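Local structure of multi-copper Oxidase CueO (Ochrobactrum, 6EVG) at residues A[126-132]-A[146-152]; A[218-224]-A[270-276]; A[425-429]-A[466-470]. The protein acts as a laccase-like multicopper oxidase on lignin model compounds and lignosulfonate, probably coupling oxidation of these substrates to reduction of dioxygen. One frame throughout, in Å; residues are numbered along the deposited sequence.

Interaction 1. Residues A[126-132]-A[146-152]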
loop_
_atom_site.group_PDB
_atom_site.type_symbol
_atom_site.label_atom_id
_atom_site.label_comp_id
_atom_site.label_asym_id
_atom_site.label_seq_id
_atom_site.Cartn_x
_atom_site.Cartn_y
_atom_site.Cartn_z
ATOM N N SER A 126 10.567 6.276 -5.827
ATOM C CA SER A 126 9.396 5.413 -5.614
ATOM C C SER A 126 8.330 6.117 -4.841
ATOM O O SER A 126 8.559 7.120 -4.135
ATOM C CB SER A 126 9.839 4.131 -4.896
ATOM O OG SER A 126 10.635 4.422 -3.743
ATOM N N PHE A 127 7.124 5.579 -4.962
ATOM C CA PHE A 127 5.900 6.020 -4.273
ATOM C C PHE A 127 5.567 5.005 -3.191
ATOM O O PHE A 127 5.139 3.900 -3.492
ATOM C CB PHE A 127 4.769 6.171 -5.301
ATOM C CG PHE A 127 3.431 6.515 -4.731
ATOM C CD1 PHE A 127 3.226 7.607 -3.899
ATOM C CD2 PHE A 127 2.296 5.801 -5.047
ATOM C CE1 PHE A 127 1.975 7.934 -3.425
ATOM C CE2 PHE A 127 1.050 6.107 -4.552
ATOM C CZ PHE A 127 0.884 7.194 -3.769
ATOM N N ASN A 128 5.808 5.426 -1.959
ATOM C CA ASN A 128 5.687 4.600 -0.746
ATOM C C ASN A 128 4.610 5.150 0.148
ATOM O O ASN A 128 3.961 6.173 -0.174
ATOM C CB ASN A 128 7.056 4.481 -0.076
ATOM C CG ASN A 128 8.107 4.079 -1.100
ATOM O OD1 ASN A 128 8.006 2.987 -1.666
ATOM N ND2 ASN A 128 9.071 4.939 -1.315
ATOM N N TRP A 129 4.403 4.541 1.312
ATOM C CA TRP A 129 3.358 5.006 2.221
ATOM C C TRP A 129 3.668 4.550 3.633
ATOM O O TRP A 129 4.671 3.892 3.877
ATOM C CB TRP A 129 1.955 4.620 1.747
ATOM C CG TRP A 129 1.628 3.162 1.810
ATOM C CD1 TRP A 129 2.237 2.113 1.194
ATOM C CD2 TRP A 129 0.471 2.620 2.456
ATOM N NE1 TRP A 129 1.532 0.951 1.440
ATOM C CE2 TRP A 129 0.452 1.245 2.235
ATOM C CE3 TRP A 129 -0.556 3.184 3.230
ATOM C CZ2 TRP A 129 -0.579 0.423 2.726
ATOM C CZ3 TRP A 129 -1.562 2.402 3.718
ATOM C CH2 TRP A 129 -1.580 1.004 3.451
ATOM N N PHE A 130 2.785 4.899 4.573
ATOM C CA PHE A 130 2.997 4.493 5.958
ATOM C C PHE A 130 1.691 4.406 6.673
ATOM O O PHE A 130 0.720 5.118 6.339
ATOM C CB PHE A 130 4.016 5.425 6.684
ATOM C CG PHE A 130 3.768 6.875 6.569
ATOM C CD1 PHE A 130 3.028 7.573 7.508
ATOM C CD2 PHE A 130 4.347 7.634 5.551
ATOM C CE1 PHE A 130 2.864 8.955 7.424
ATOM C CE2 PHE A 130 4.152 9.021 5.442
ATOM C CZ PHE A 130 3.425 9.653 6.383
ATOM N N HIS A 131 1.635 3.532 7.679
ATOM C CA HIS A 131 0.365 3.180 8.318
ATOM C C HIS A 131 0.700 2.322 9.536
ATOM O O HIS A 131 1.816 1.821 9.650
ATOM C CB HIS A 131 -0.512 2.410 7.325
ATOM C CG HIS A 131 0.153 1.176 6.803
ATOM N ND1 HIS A 131 0.206 -0.009 7.516
ATOM C CD2 HIS A 131 0.892 0.976 5.704
ATOM C CE1 HIS A 131 0.902 -0.887 6.802
ATOM N NE2 HIS A 131 1.298 -0.325 5.675
ATOM N N PRO A 132 -0.269 2.105 10.416
ATOM C CA PRO A 132 0.026 1.291 11.634
ATOM C C PRO A 132 0.303 -0.142 11.261
ATOM O O PRO A 132 -0.194 -0.688 10.264
ATOM C CB PRO A 132 -1.256 1.387 12.455
ATOM C CG PRO A 132 -1.897 2.678 11.979
ATOM C CD PRO A 132 -1.595 2.688 10.517
ATOM N N ILE A 146 -5.758 6.005 9.658
ATOM C CA ILE A 146 -4.378 6.414 9.849
ATOM C C ILE A 146 -3.481 5.911 8.725
ATOM O O ILE A 146 -3.238 4.699 8.604
ATOM C CB ILE A 146 -3.873 5.906 11.236
ATOM C CG1 ILE A 146 -4.729 6.445 12.373
ATOM C CG2 ILE A 146 -2.414 6.283 11.414
ATOM C CD1 ILE A 146 -4.546 5.629 13.678
ATOM N N ALA A 147 -3.004 6.841 7.916
ATOM C CA ALA A 147 -2.066 6.547 6.834
ATOM C C ALA A 147 -1.543 7.841 6.295
ATOM O O ALA A 147 -2.198 8.871 6.397
ATOM C CB ALA A 147 -2.703 5.770 5.694
ATOM N N GLY A 148 -0.358 7.763 5.679
ATOM C CA GLY A 148 0.164 8.885 4.883
ATOM C C GLY A 148 0.977 8.323 3.718
ATOM O O GLY A 148 1.143 7.130 3.603
ATOM N N LEU A 149 1.443 9.240 2.882
ATOM C CA LEU A 149 2.157 8.896 1.656
ATOM C C LEU A 149 3.593 9.371 1.752
ATOM O O LEU A 149 3.882 10.341 2.445
ATOM C CB LEU A 149 1.453 9.506 0.434
ATOM C CG LEU A 149 -0.001 9.147 0.292
ATOM C CD1 LEU A 149 -0.612 9.854 -0.915
ATOM C CD2 LEU A 149 -0.218 7.637 0.192
ATOM N N MET A 150 4.505 8.697 1.044
ATOM C CA MET A 150 5.931 9.019 1.135
ATOM C C MET A 150 6.630 8.811 -0.173
ATOM O O MET A 150 6.836 7.646 -0.552
ATOM C CB MET A 150 6.567 8.180 2.270
ATOM C CG MET A 150 8.020 8.515 2.513
ATOM S SD MET A 150 8.678 7.762 4.042
ATOM C CE MET A 150 8.009 8.815 5.295
ATOM N N VAL A 151 6.943 9.880 -0.879
ATOM C CA VAL A 151 7.663 9.820 -2.130
ATOM C C VAL A 151 9.150 9.994 -1.893
ATOM O O VAL A 151 9.559 10.937 -1.198
ATOM C CB VAL A 151 7.131 10.901 -3.111
ATOM C CG1 VAL A 151 8.057 11.040 -4.312
ATOM C CG2 VAL A 151 5.717 10.580 -3.534
ATOM N N VAL A 152 9.957 9.091 -2.458
ATOM C CA VAL A 152 11.396 9.288 -2.567
ATOM C C VAL A 152 11.664 9.743 -3.997
ATOM O O VAL A 152 11.288 9.044 -4.939
ATOM C CB VAL A 152 12.201 8.009 -2.250
ATOM C CG1 VAL A 152 13.675 8.231 -2.544
ATOM C CG2 VAL A 152 11.992 7.635 -0.783
#

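Interaction 2. Residues A[218-224]-A[270-276]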
loop_
_atom_site.group_PDB
_atom_site.type_symbol
_atom_site.label_atom_id
_atom_site.label_comp_id
_atom_site.label_asym_id
_atom_site.label_seq_id
_atom_site.Cartn_x
_atom_site.Cartn_y
_atom_site.Cartn_z
ATOM N N SER A 218 -3.436 17.345 -21.024
ATOM C CA SER A 218 -2.076 16.915 -21.205
ATOM C C SER A 218 -1.917 15.525 -20.555
ATOM O O SER A 218 -2.884 14.934 -20.088
ATOM C CB SER A 218 -1.101 17.959 -20.625
ATOM O OG SER A 218 -1.251 18.060 -19.229
ATOM N N ILE A 219 -0.679 15.094 -20.478
ATOM C CA ILE A 219 -0.364 13.810 -19.786
ATOM C C ILE A 219 -0.303 14.071 -18.283
ATOM O O ILE A 219 0.410 14.969 -17.797
ATOM C CB ILE A 219 0.989 13.269 -20.281
ATOM C CG1 ILE A 219 1.111 13.114 -21.762
ATOM C CG2 ILE A 219 1.311 11.953 -19.537
ATOM C CD1 ILE A 219 0.157 12.228 -22.338
ATOM N N VAL A 220 -1.065 13.262 -17.536
ATOM C CA VAL A 220 -1.179 13.378 -16.096
ATOM C C VAL A 220 -0.701 12.093 -15.459
ATOM O O VAL A 220 -1.047 11.003 -15.877
ATOM C CB VAL A 220 -2.636 13.709 -15.729
ATOM C CG1 VAL A 220 -2.895 13.626 -14.215
ATOM C CG2 VAL A 220 -3.006 15.072 -16.255
ATOM N N ARG A 221 0.077 12.246 -14.379
ATOM C CA ARG A 221 0.563 11.130 -13.561
ATOM C C ARG A 221 -0.362 10.935 -12.376
ATOM O O ARG A 221 -0.590 11.891 -11.611
ATOM C CB ARG A 221 1.970 11.465 -13.122
ATOM C CG ARG A 221 2.719 10.502 -12.274
ATOM C CD ARG A 221 4.128 11.170 -11.983
ATOM N NE ARG A 221 5.057 10.265 -11.366
ATOM C CZ ARG A 221 6.319 10.655 -11.146
ATOM N NH1 ARG A 221 6.704 11.890 -11.533
ATOM N NH2 ARG A 221 7.155 9.820 -10.566
ATOM N N LEU A 222 -0.869 9.712 -12.229
ATOM C CA LEU A 222 -1.704 9.340 -11.075
ATOM C C LEU A 222 -0.903 8.325 -10.291
ATOM O O LEU A 222 -0.478 7.289 -10.798
ATOM C CB LEU A 222 -3.026 8.707 -11.556
ATOM C CG LEU A 222 -3.856 9.573 -12.527
ATOM C CD1 LEU A 222 -5.064 8.785 -13.041
ATOM C CD2 LEU A 222 -4.307 10.861 -11.874
ATOM N N ARG A 223 -0.693 8.632 -8.995
ATOM C CA ARG A 223 0.054 7.766 -8.093
ATOM C C ARG A 223 -0.999 7.065 -7.242
ATOM O O ARG A 223 -1.603 7.669 -6.348
ATOM C CB ARG A 223 1.043 8.543 -7.268
ATOM C CG ARG A 223 2.047 9.335 -8.096
ATOM C CD ARG A 223 3.238 9.735 -7.308
ATOM N NE ARG A 223 4.048 10.753 -7.920
ATOM C CZ ARG A 223 5.375 10.849 -7.792
ATOM N NH1 ARG A 223 6.086 9.814 -7.339
ATOM N NH2 ARG A 223 5.942 11.968 -8.108
ATOM N N ILE A 224 -1.283 5.783 -7.565
ATOM C CA ILE A 224 -2.445 5.074 -7.039
ATOM C C ILE A 224 -1.977 4.087 -5.947
ATOM O O ILE A 224 -1.109 3.273 -6.169
ATOM C CB ILE A 224 -3.186 4.311 -8.134
ATOM C CG1 ILE A 224 -3.544 5.272 -9.320
ATOM C CG2 ILE A 224 -4.453 3.686 -7.545
ATOM C CD1 ILE A 224 -4.219 4.567 -10.499
ATOM N N TYR A 270 0.778 1.744 -7.840
ATOM C CA TYR A 270 1.159 1.861 -9.240
ATOM C C TYR A 270 1.101 3.350 -9.615
ATOM O O TYR A 270 0.136 4.050 -9.278
ATOM C CB TYR A 270 0.220 1.091 -10.164
ATOM C CG TYR A 270 0.363 -0.413 -10.023
ATOM C CD1 TYR A 270 1.334 -1.096 -10.728
ATOM C CD2 TYR A 270 -0.422 -1.133 -9.148
ATOM C CE1 TYR A 270 1.475 -2.482 -10.587
ATOM C CE2 TYR A 270 -0.295 -2.507 -9.006
ATOM C CZ TYR A 270 0.666 -3.154 -9.722
ATOM O OH TYR A 270 0.870 -4.539 -9.561
ATOM N N GLU A 271 2.115 3.780 -10.364
ATOM C CA GLU A 271 2.085 5.131 -10.972
ATOM C C GLU A 271 1.753 4.956 -12.454
ATOM O O GLU A 271 2.401 4.136 -13.142
ATOM C CB GLU A 271 3.408 5.840 -10.811
ATOM C CG GLU A 271 3.906 5.977 -9.375
ATOM C CD GLU A 271 5.154 6.792 -9.241
ATOM O OE1 GLU A 271 5.251 7.856 -9.857
ATOM O OE2 GLU A 271 6.073 6.339 -8.549
ATOM N N VAL A 272 0.731 5.681 -12.898
ATOM C CA VAL A 272 0.263 5.563 -14.278
ATOM C C VAL A 272 0.180 6.930 -14.903
ATOM O O VAL A 272 -0.039 7.956 -14.255
ATOM C CB VAL A 272 -1.087 4.868 -14.331
ATOM C CG1 VAL A 272 -1.012 3.484 -13.706
ATOM C CG2 VAL A 272 -2.220 5.689 -13.793
ATOM N N LEU A 273 0.375 6.959 -16.223
ATOM C CA LEU A 273 0.156 8.188 -17.006
ATOM C C LEU A 273 -1.098 8.005 -17.835
ATOM O O LEU A 273 -1.261 6.995 -18.513
ATOM C CB LEU A 273 1.353 8.474 -17.909
ATOM C CG LEU A 273 2.709 8.586 -17.281
ATOM C CD1 LEU A 273 3.784 8.998 -18.241
ATOM C CD2 LEU A 273 2.799 9.398 -16.074
ATOM N N VAL A 274 -1.924 9.051 -17.835
ATOM C CA VAL A 274 -3.164 9.090 -18.590
ATOM C C VAL A 274 -3.141 10.358 -19.434
ATOM O O VAL A 274 -2.814 11.417 -18.953
ATOM C CB VAL A 274 -4.404 9.049 -17.661
ATOM C CG1 VAL A 274 -5.697 9.198 -18.469
ATOM C CG2 VAL A 274 -4.414 7.791 -16.830
ATOM N N ASP A 275 -3.489 10.215 -20.725
ATOM C CA ASP A 275 -3.521 11.356 -21.642
ATOM C C ASP A 275 -4.890 11.981 -21.634
ATOM O O ASP A 275 -5.854 11.375 -22.098
ATOM C CB ASP A 275 -3.125 10.896 -23.048
ATOM C CG ASP A 275 -2.880 12.063 -24.000
ATOM O OD1 ASP A 275 -3.109 13.201 -23.655
ATOM O OD2 ASP A 275 -2.380 11.739 -25.096
ATOM N N PHE A 276 -4.982 13.229 -21.149
ATOM C CA PHE A 276 -6.229 14.007 -21.115
ATOM C C PHE A 276 -6.309 15.030 -22.245
ATOM O O PHE A 276 -7.196 15.887 -22.253
ATOM C CB PHE A 276 -6.433 14.621 -19.724
ATOM C CG PHE A 276 -6.745 13.609 -18.646
ATOM C CD1 PHE A 276 -8.019 13.084 -18.478
ATOM C CD2 PHE A 276 -5.785 13.220 -17.768
ATOM C CE1 PHE A 276 -8.274 12.183 -17.434
ATOM C CE2 PHE A 276 -6.062 12.349 -16.719
ATOM C CZ PHE A 276 -7.274 11.797 -16.575
#

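Interaction 3. Residues A[425-429]-A[466-470]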
loop_
_atom_site.group_PDB
_atom_site.type_symbol
_atom_site.label_atom_id
_atom_site.label_comp_id
_atom_site.label_asym_id
_atom_site.label_seq_id
_atom_site.Cartn_x
_atom_site.Cartn_y
_atom_site.Cartn_z
ATOM N N TRP A 425 10.848 -17.751 -3.258
ATOM C CA TRP A 425 9.720 -18.174 -2.443
ATOM C C TRP A 425 8.552 -18.581 -3.350
ATOM O O TRP A 425 8.113 -17.779 -4.205
ATOM C CB TRP A 425 9.275 -17.070 -1.523
ATOM C CG TRP A 425 10.228 -16.733 -0.408
ATOM C CD1 TRP A 425 11.565 -17.014 -0.301
ATOM C CD2 TRP A 425 9.892 -16.037 0.808
ATOM N NE1 TRP A 425 12.064 -16.612 0.908
ATOM C CE2 TRP A 425 11.065 -15.983 1.587
ATOM C CE3 TRP A 425 8.722 -15.451 1.279
ATOM C CZ2 TRP A 425 11.085 -15.414 2.865
ATOM C CZ3 TRP A 425 8.737 -14.883 2.550
ATOM C CH2 TRP A 425 9.882 -14.883 3.320
ATOM N N ASP A 426 8.041 -19.780 -3.146
ATOM C CA ASP A 426 6.777 -20.296 -3.679
ATOM C C ASP A 426 5.669 -19.818 -2.771
ATOM O O ASP A 426 5.735 -20.054 -1.555
ATOM C CB ASP A 426 6.824 -21.894 -3.734
ATOM C CG ASP A 426 7.704 -22.440 -4.832
ATOM O OD1 ASP A 426 7.585 -22.060 -6.006
ATOM O OD2 ASP A 426 8.566 -23.315 -4.573
ATOM N N LEU A 427 4.646 -19.186 -3.307
ATOM C CA LEU A 427 3.479 -18.725 -2.561
ATOM C C LEU A 427 2.217 -19.316 -3.125
ATOM O O LEU A 427 2.035 -19.276 -4.352
ATOM C CB LEU A 427 3.414 -17.176 -2.643
ATOM C CG LEU A 427 4.610 -16.440 -2.076
ATOM C CD1 LEU A 427 4.474 -14.934 -2.286
ATOM C CD2 LEU A 427 4.864 -16.734 -0.596
ATOM N N THR A 428 1.358 -19.879 -2.276
ATOM C CA THR A 428 0.148 -20.559 -2.738
ATOM C C THR A 428 -1.066 -20.095 -1.969
ATOM O O THR A 428 -0.999 -19.873 -0.741
ATOM C CB THR A 428 0.324 -22.091 -2.582
ATOM O OG1 THR A 428 0.754 -22.435 -1.322
ATOM C CG2 THR A 428 1.368 -22.589 -3.354
ATOM N N THR A 429 -2.180 -19.986 -2.700
ATOM C CA THR A 429 -3.485 -19.733 -2.080
ATOM C C THR A 429 -4.458 -20.853 -2.483
ATOM O O THR A 429 -4.231 -21.589 -3.425
ATOM C CB THR A 429 -4.063 -18.368 -2.483
ATOM O OG1 THR A 429 -4.350 -18.371 -3.891
ATOM C CG2 THR A 429 -3.086 -17.253 -2.214
ATOM N N ILE A 466 -1.479 -12.642 -4.757
ATOM C CA ILE A 466 -1.272 -14.083 -5.028
ATOM C C ILE A 466 -2.625 -14.673 -5.245
ATOM O O ILE A 466 -3.528 -14.575 -4.443
ATOM C CB ILE A 466 -0.514 -14.753 -3.900
ATOM C CG1 ILE A 466 0.669 -13.925 -3.401
ATOM C CG2 ILE A 466 -0.094 -16.158 -4.333
ATOM C CD1 ILE A 466 1.685 -13.524 -4.408
ATOM N N ASP A 467 -2.800 -15.390 -6.379
ATOM C CA ASP A 467 -4.091 -15.979 -6.742
ATOM C C ASP A 467 -3.812 -17.299 -7.417
ATOM O O ASP A 467 -3.845 -17.414 -8.647
ATOM C CB ASP A 467 -4.883 -15.046 -7.673
ATOM C CG ASP A 467 -6.312 -15.532 -7.962
ATOM O OD1 ASP A 467 -6.786 -16.482 -7.311
ATOM O OD2 ASP A 467 -6.938 -14.917 -8.868
ATOM N N GLY A 468 -3.652 -18.345 -6.620
ATOM C CA GLY A 468 -3.286 -19.683 -7.054
ATOM C C GLY A 468 -1.851 -19.931 -6.619
ATOM O O GLY A 468 -1.588 -20.302 -5.468
ATOM N N LYS A 469 -0.915 -19.666 -7.525
ATOM C CA LYS A 469 0.474 -19.870 -7.333
ATOM C C LYS A 469 1.276 -18.679 -7.826
ATOM O O LYS A 469 0.955 -18.121 -8.857
ATOM C CB LYS A 469 0.914 -21.131 -8.105
ATOM C CG LYS A 469 2.380 -21.427 -7.986
ATOM C CD LYS A 469 2.669 -21.949 -6.586
ATOM C CE LYS A 469 4.134 -21.984 -6.215
ATOM N NZ LYS A 469 4.979 -22.670 -7.240
ATOM N N ALA A 470 2.343 -18.314 -7.108
ATOM C CA ALA A 470 3.349 -17.384 -7.557
ATOM C C ALA A 470 4.716 -17.825 -7.146
ATOM O O ALA A 470 4.866 -18.521 -6.116
ATOM C CB ALA A 470 3.099 -15.988 -7.032
HETATM O O HOH W 1 -6.809 -18.369 -5.001
#

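Interaction 1. Residues A[126-132]-A[146-152]
Residues 126-132 and 146-152 form an antiparallel β-strand pair in the first cupredoxin domain, with helix 138-144 in the connection between them. Three hydrogen-bonded pairs, Ser126-Val152, Asn128-Met150 and Phe130-Gly148, hold the backbones together; in the last, Phe130 N to Gly148 O and Gly148 N to Phe130 O are both 2.9 Å. The most striking fit is that of the Phe130 ring, which folds across the partner strand into the hollow left by Gly148. Gly148 CA lies over the ring face, 3.8 Å from its centroid, in a CH-π contact, and a β-carbon there would clash with the ring. Met150 continues the same face of the sheet, its CE 3.9 Å from Phe130 CD2. Opposite, the Phe127 ring turns its edge to the branched chains of Leu149 and Val151, with CE1 4.1 Å from Leu149 CD1 and CD1 3.9 Å from Val151 CG2. Trp129 likewise offers an edge to the small Ala147. His131 and Pro132 belong to a His-Pro-His sequence that in other multicopper oxidases supplies ligands of the trinuclear copper cluster; here His131 NE2 is hydrogen-bonded to His93. Where the strands give way to loop, the proline ring nestles against Ile146, Pro132 CG lying 3.7 Å from Ile146 CG2.

Interaction 2. Residues A[218-224]-A[270-276]
This antiparallel ladder belongs to the second cupredoxin domain of the oxidase and joins strands 219-226 and 269-275. Paired backbone hydrogen bonds recur at Val220-Val274, Leu222-Val272 and Ile224-Tyr270, and Phe276 N adds one to Ser218 O at 2.9 Å. On one face Glu271 meets two arginines: its OE1 accepts hydrogen bonds from Arg221 NE and NH2, each 2.8 Å away, while Arg223 NH1 lies 3.3 Å from Glu271 OE1. That oxygen sits over the face of the Arg223 guanidinium, so the second salt bridge is purely one of charge. The other face is apolar: Leu222 CB touches Val272 CG2 at 3.8 Å, and Val220 CG2 reaches Phe276 CD2 at 3.7 Å. Asp157 and Asp170 extend the ion network through Arg221 and Arg223, respectively. Within the sheet, strand 170-178 runs parallel alongside 219-226 and strand 243-248 flanks 269-275, while strand 262-264 of the facing sheet packs on Ile224, Tyr270 and Val272.

Interaction 3. Residues A[425-429]-A[466-470]
Leu427 packs its side chain against Ile466, CD1 to CD1 3.8 Å, and Thr429 adds a methyl to the same patch, its CG2 3.8 Å from Ile466 CG2. The backbones pair antiparallel: Leu427 N to Ala470 O and Ala470 N to Leu427 O are both 2.9 Å, and Thr429 N donates to Gly468 O at 2.8 Å. Thr429 OG1 in turn accepts from Gly468 N at 2.8 Å, and a water joins Thr429 OG1 (2.7 Å) to Asp467 OD1 (3.0 Å). Gly468 has backbone angles (108°/-94°) at which a β-carbon would jam against the preceding carbonyl. The Lys469 side chain runs forward along its strand, past Thr428 (Lys469 CD to Thr428 CG2 3.5 Å), so that NZ forms a salt bridge with Asp426 OD1 at 2.9 Å; Asp426 OD2 pairs with Arg332. Through Asp467 and Gly468 the chain crosses from strand 463-466 of one sheet to strand 469-475 of the other, a connection characteristic of the cupredoxin β-sandwich, here the third domain, whose copper ligand His434 touches Thr429.

Overall arrangement
The three contacts are β-strand pairings, one in each successive cupredoxin domain. Interactions 1 and 2, with centres about 18 Å apart, meet at the interface of the first two domains: the Phe127 ring lies on the backbone of Arg223, CE2 to C 3.5 Å, and Phe127 CB is 3.5 Å from Glu271 OE2. Interaction 3 touches neither, its nearest atoms being about 15 Å from interaction 1 and about 10 Å from interaction 2. It is, however, beside the copper held by His434, Cys490 and His495, about 7 Å from the Thr429 side chain. Interaction 1 approaches this region too, since His131 and Trp129 meet His491, the residue next to Cys490.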